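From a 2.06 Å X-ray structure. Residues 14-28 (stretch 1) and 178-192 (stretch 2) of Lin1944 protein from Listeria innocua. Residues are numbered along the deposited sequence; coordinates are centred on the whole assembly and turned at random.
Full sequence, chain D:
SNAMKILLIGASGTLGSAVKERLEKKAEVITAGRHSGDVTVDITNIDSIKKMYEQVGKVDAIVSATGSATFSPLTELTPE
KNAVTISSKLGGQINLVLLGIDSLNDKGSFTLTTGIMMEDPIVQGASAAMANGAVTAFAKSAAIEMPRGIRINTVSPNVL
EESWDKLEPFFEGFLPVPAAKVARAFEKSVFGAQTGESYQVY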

# COMPACT_ATOMS: atom_id res chain seq x y z
N THR D 14 1.47 -19.98 -11.56
CA THR D 14 2.06 -19.80 -12.89
C THR D 14 3.41 -19.11 -12.75
O THR D 14 4.44 -19.65 -13.17
CB THR D 14 1.17 -18.93 -13.80
OG1 THR D 14 -0.16 -19.45 -13.83
CG2 THR D 14 1.73 -18.89 -15.21
N LEU D 15 3.40 -17.94 -12.11
CA LEU D 15 4.63 -17.20 -11.86
C LEU D 15 5.61 -18.01 -10.99
O LEU D 15 6.76 -18.21 -11.39
CB LEU D 15 4.32 -15.83 -11.25
CG LEU D 15 5.55 -15.01 -10.83
CD1 LEU D 15 6.54 -14.82 -11.98
CD2 LEU D 15 5.10 -13.67 -10.22
N GLY D 16 5.16 -18.47 -9.83
CA GLY D 16 6.00 -19.28 -8.92
C GLY D 16 6.73 -20.45 -9.57
O GLY D 16 7.89 -20.76 -9.24
N SER D 17 6.06 -21.13 -10.49
CA SER D 17 6.63 -22.31 -11.08
C SER D 17 7.70 -21.95 -12.11
O SER D 17 8.69 -22.66 -12.26
CB SER D 17 5.54 -23.21 -11.66
OG SER D 17 4.82 -22.53 -12.67
N ALA D 18 7.52 -20.81 -12.80
CA ALA D 18 8.59 -20.24 -13.63
C ALA D 18 9.78 -19.80 -12.77
O ALA D 18 10.92 -19.94 -13.19
CB ALA D 18 8.09 -19.09 -14.46
N VAL D 19 9.50 -19.28 -11.58
CA VAL D 19 10.55 -18.84 -10.65
C VAL D 19 11.35 -20.05 -10.18
O VAL D 19 12.57 -20.07 -10.30
CB VAL D 19 10.02 -17.97 -9.47
CG1 VAL D 19 11.13 -17.66 -8.45
CG2 VAL D 19 9.43 -16.64 -10.01
N LYS D 20 10.64 -21.07 -9.71
CA LYS D 20 11.24 -22.33 -9.29
C LYS D 20 12.21 -22.88 -10.36
O LYS D 20 13.32 -23.29 -10.05
CB LYS D 20 10.15 -23.36 -8.98
CG LYS D 20 10.63 -24.65 -8.26
CD LYS D 20 9.46 -25.63 -8.14
CE LYS D 20 9.89 -26.98 -7.57
NZ LYS D 20 10.75 -27.74 -8.53
N GLU D 21 11.77 -22.86 -11.62
CA GLU D 21 12.57 -23.41 -12.71
C GLU D 21 13.93 -22.75 -12.88
O GLU D 21 14.92 -23.44 -13.15
CB GLU D 21 11.79 -23.37 -14.01
CG GLU D 21 12.27 -24.39 -15.01
CD GLU D 21 11.25 -24.70 -16.11
OE1 GLU D 21 11.53 -25.60 -16.94
OE2 GLU D 21 10.17 -24.06 -16.14
N ARG D 22 13.97 -21.43 -12.76
CA ARG D 22 15.25 -20.70 -12.80
C ARG D 22 16.10 -20.98 -11.56
O ARG D 22 17.22 -21.44 -11.70
CB ARG D 22 15.04 -19.18 -12.96
CG ARG D 22 14.64 -18.75 -14.36
CD ARG D 22 15.10 -17.32 -14.68
NE ARG D 22 16.52 -17.28 -14.98
CZ ARG D 22 17.07 -17.55 -16.16
NH1 ARG D 22 16.31 -17.89 -17.21
NH2 ARG D 22 18.39 -17.49 -16.31
N LEU D 23 15.54 -20.70 -10.38
CA LEU D 23 16.29 -20.79 -9.11
C LEU D 23 16.79 -22.20 -8.74
O LEU D 23 17.83 -22.35 -8.09
CB LEU D 23 15.47 -20.19 -7.96
CG LEU D 23 14.88 -18.77 -8.14
CD1 LEU D 23 14.18 -18.29 -6.86
CD2 LEU D 23 15.92 -17.75 -8.58
N GLU D 24 16.05 -23.22 -9.17
CA GLU D 24 16.43 -24.62 -9.03
C GLU D 24 17.84 -24.95 -9.55
O GLU D 24 18.52 -25.79 -8.98
CB GLU D 24 15.51 -25.49 -9.86
CG GLU D 24 14.31 -25.96 -9.18
CD GLU D 24 13.60 -27.00 -9.99
OE1 GLU D 24 13.23 -28.02 -9.38
OE2 GLU D 24 13.42 -26.83 -11.23
N LYS D 25 18.21 -24.33 -10.67
CA LYS D 25 19.47 -24.61 -11.35
C LYS D 25 20.67 -24.19 -10.50
O LYS D 25 21.78 -24.69 -10.69
CB LYS D 25 19.56 -23.83 -12.67
CG LYS D 25 18.33 -23.82 -13.54
CD LYS D 25 18.31 -24.99 -14.48
CE LYS D 25 17.94 -24.52 -15.88
NZ LYS D 25 16.50 -24.29 -15.99
N LYS D 26 20.43 -23.25 -9.59
CA LYS D 26 21.50 -22.57 -8.84
C LYS D 26 21.45 -22.76 -7.32
O LYS D 26 22.37 -22.33 -6.63
CB LYS D 26 21.46 -21.06 -9.11
CG LYS D 26 21.20 -20.63 -10.54
CD LYS D 26 21.69 -19.22 -10.79
CE LYS D 26 22.40 -19.15 -12.14
NZ LYS D 26 22.84 -17.78 -12.39
N ALA D 27 20.37 -23.37 -6.80
CA ALA D 27 20.13 -23.48 -5.35
C ALA D 27 19.20 -24.63 -4.98
O ALA D 27 18.43 -25.12 -5.82
CB ALA D 27 19.53 -22.18 -4.83
N GLU D 28 19.25 -25.04 -3.72
CA GLU D 28 18.20 -25.85 -3.13
C GLU D 28 16.95 -25.00 -2.94
O GLU D 28 16.99 -23.99 -2.24
CB GLU D 28 18.64 -26.42 -1.77
CG GLU D 28 17.58 -27.30 -1.06
CD GLU D 28 18.04 -27.82 0.32
OE1 GLU D 28 19.03 -27.29 0.87
OE2 GLU D 28 17.40 -28.77 0.87
N PRO D 178 6.49 -13.00 -21.05
CA PRO D 178 6.67 -14.41 -20.69
C PRO D 178 7.00 -14.52 -19.20
O PRO D 178 7.79 -13.73 -18.69
CB PRO D 178 7.88 -14.85 -21.53
CG PRO D 178 8.09 -13.78 -22.54
CD PRO D 178 7.58 -12.51 -21.92
N ALA D 179 6.40 -15.48 -18.52
CA ALA D 179 6.74 -15.78 -17.14
C ALA D 179 8.25 -16.05 -16.97
O ALA D 179 8.84 -15.59 -15.98
CB ALA D 179 5.93 -16.94 -16.66
N ALA D 180 8.87 -16.74 -17.92
CA ALA D 180 10.33 -16.90 -17.95
C ALA D 180 11.12 -15.58 -17.82
O ALA D 180 12.20 -15.56 -17.22
CB ALA D 180 10.78 -17.65 -19.20
N LYS D 181 10.60 -14.50 -18.42
CA LYS D 181 11.29 -13.21 -18.36
C LYS D 181 11.15 -12.59 -16.97
O LYS D 181 12.11 -12.07 -16.41
CB LYS D 181 10.77 -12.27 -19.44
CG LYS D 181 11.48 -10.94 -19.54
CD LYS D 181 10.78 -10.06 -20.55
CE LYS D 181 11.49 -8.73 -20.70
NZ LYS D 181 10.83 -7.90 -21.74
N VAL D 182 9.95 -12.65 -16.40
CA VAL D 182 9.75 -12.18 -15.05
C VAL D 182 10.64 -12.96 -14.06
O VAL D 182 11.15 -12.39 -13.11
CB VAL D 182 8.26 -12.26 -14.63
CG1 VAL D 182 8.05 -11.67 -13.23
CG2 VAL D 182 7.38 -11.51 -15.65
N ALA D 183 10.84 -14.25 -14.32
CA ALA D 183 11.60 -15.12 -13.38
C ALA D 183 13.06 -14.68 -13.25
O ALA D 183 13.68 -14.86 -12.20
CB ALA D 183 11.49 -16.58 -13.80
N ARG D 184 13.59 -14.08 -14.33
CA ARG D 184 14.93 -13.50 -14.36
C ARG D 184 15.13 -12.38 -13.32
O ARG D 184 16.19 -12.30 -12.71
CB ARG D 184 15.27 -12.97 -15.76
CG ARG D 184 15.59 -14.02 -16.79
CD ARG D 184 15.90 -13.36 -18.17
NE ARG D 184 16.00 -14.36 -19.23
CZ ARG D 184 17.10 -15.05 -19.54
NH1 ARG D 184 18.25 -14.87 -18.89
NH2 ARG D 184 17.05 -15.94 -20.54
N ALA D 185 14.10 -11.55 -13.14
CA ALA D 185 14.07 -10.49 -12.13
C ALA D 185 14.16 -11.01 -10.70
O ALA D 185 14.84 -10.40 -9.83
CB ALA D 185 12.81 -9.63 -12.31
N PHE D 186 13.44 -12.11 -10.44
CA PHE D 186 13.57 -12.82 -9.17
C PHE D 186 14.99 -13.36 -8.98
O PHE D 186 15.56 -13.20 -7.90
CB PHE D 186 12.56 -13.97 -9.09
CG PHE D 186 11.16 -13.54 -8.77
CD1 PHE D 186 10.72 -13.45 -7.46
CD2 PHE D 186 10.26 -13.25 -9.80
CE1 PHE D 186 9.40 -13.05 -7.17
CE2 PHE D 186 8.96 -12.88 -9.52
CZ PHE D 186 8.53 -12.77 -8.19
N GLU D 187 15.55 -13.99 -10.01
CA GLU D 187 16.96 -14.42 -9.97
C GLU D 187 17.90 -13.22 -9.72
O GLU D 187 18.85 -13.34 -8.95
CB GLU D 187 17.36 -15.18 -11.22
CG GLU D 187 18.85 -15.54 -11.26
CD GLU D 187 19.27 -16.32 -12.51
OE1 GLU D 187 18.42 -16.76 -13.29
OE2 GLU D 187 20.47 -16.53 -12.70
N LYS D 188 17.64 -12.08 -10.37
CA LYS D 188 18.38 -10.86 -10.16
C LYS D 188 18.31 -10.45 -8.69
O LYS D 188 19.33 -10.14 -8.09
CB LYS D 188 17.84 -9.74 -11.08
CG LYS D 188 18.58 -8.43 -10.97
CD LYS D 188 17.98 -7.37 -11.90
CE LYS D 188 18.64 -6.01 -11.67
NZ LYS D 188 20.09 -5.97 -11.99
N SER D 189 17.10 -10.48 -8.10
CA SER D 189 16.95 -10.15 -6.68
C SER D 189 17.70 -11.12 -5.76
O SER D 189 18.41 -10.68 -4.87
CB SER D 189 15.48 -10.06 -6.27
OG SER D 189 15.41 -9.67 -4.92
N VAL D 190 17.60 -12.43 -5.99
CA VAL D 190 18.25 -13.40 -5.11
C VAL D 190 19.77 -13.41 -5.25
O VAL D 190 20.50 -13.46 -4.25
CB VAL D 190 17.66 -14.83 -5.33
CG1 VAL D 190 18.47 -15.93 -4.56
CG2 VAL D 190 16.19 -14.87 -4.93
N PHE D 191 20.27 -13.36 -6.48
CA PHE D 191 21.69 -13.61 -6.73
C PHE D 191 22.51 -12.36 -6.95
O PHE D 191 23.74 -12.40 -6.82
CB PHE D 191 21.84 -14.58 -7.91
CG PHE D 191 21.47 -15.99 -7.56
CD1 PHE D 191 22.36 -16.81 -6.87
CD2 PHE D 191 20.23 -16.50 -7.92
CE1 PHE D 191 22.01 -18.12 -6.52
CE2 PHE D 191 19.88 -17.81 -7.60
CZ PHE D 191 20.77 -18.62 -6.89
N GLY D 192 21.84 -11.26 -7.29
CA GLY D 192 22.46 -9.93 -7.34
C GLY D 192 22.67 -9.37 -5.94
O GLY D 192 22.56 -10.10 -4.94
O HOH W 1 18.81 -20.02 -13.58
O HOH W 2 20.16 -17.77 -19.00

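The polar part of this contact centres on one carboxylate. Glu-187 extends from helix 179-191 with chi1 and chi2 both near 180°, and its two oxygens serve different partners. Arg-22 NE donates to Glu-187 OE1 at 2.6 Å with an N-H...O angle of 166°, a short and nearly linear bond that forms the core of a salt bridge. Arg-22 NH2 also reaches Glu-187 OE1, at 3.1 Å, but its angle of 131° marks this second bond as weak. Both Arg-22 donors converge on OE1, and Lys-26 NZ takes the other oxygen, 2.7 Å from Glu-187 OE2, in a second salt bridge. Water 1 adds a bridge: it donates to Arg-22 O at 2.8 Å and, weakly, to Glu-187 OE1 at 3.3 Å. Arg-22 O also accepts the backbone bond from Lys-25 N, at 3.2 Å.

The Arg-22 side chain fits as a knob among Ala-180, Ala-183, Arg-184 and Glu-187. The carboxylate meets its guanidinium at the edge, near the plane, as in-plane N-H donors require, while Arg-184 CG covers one face. This packing brings like charges together, with Arg-22 NH2 only 3.7 Å from Arg-184 NH1. Water 2 accepts from both groups, at 3.2 Å from Arg-22 NH2 and, weakly, at 3.5 Å from Arg-184 NH1, so its oxygen can ease the repulsion.

Lys-26 also uses its aliphatic portion. Its CD lies 4.1 Å from the centroid of the Phe-191 ring and 16° off the ring normal, a CH-pi contact over the face. Lys-26 NZ is 5.5 Å from that centroid, at most a weak cation-pi attraction, so the carboxylate is the better-supported partner for the ammonium. Leu-23 CD2 and Ala-27 CB approach the ring edge instead, the former 4.1 Å from Phe-191 CE2.

Elsewhere the packing is apolar. The helices cross at -60° with an axial approach of 8.4 Å, and small residues permit close backbones: the CA atoms of Val-19 and Ala-183 are 4.7 Å apart. Ala-183 CB lies 3.5 Å from Ala-18 O, while Ala-18 CB meets Ala-179 CB at 3.8 Å. Val-19 CG2 sits over the Phe-186 ring, 3.8 Å from its centroid and 24° off the normal, and Leu-15 CD1 packs 3.7 Å from Val-182 CG1.

Not every charged group joins the interface. Lys-20 NZ lies 2.6 Å from Glu-24 OE1 in a salt bridge within its own stretch; the Lys-20 CA-to-CB bond points away from the second helix, and neither residue touches it.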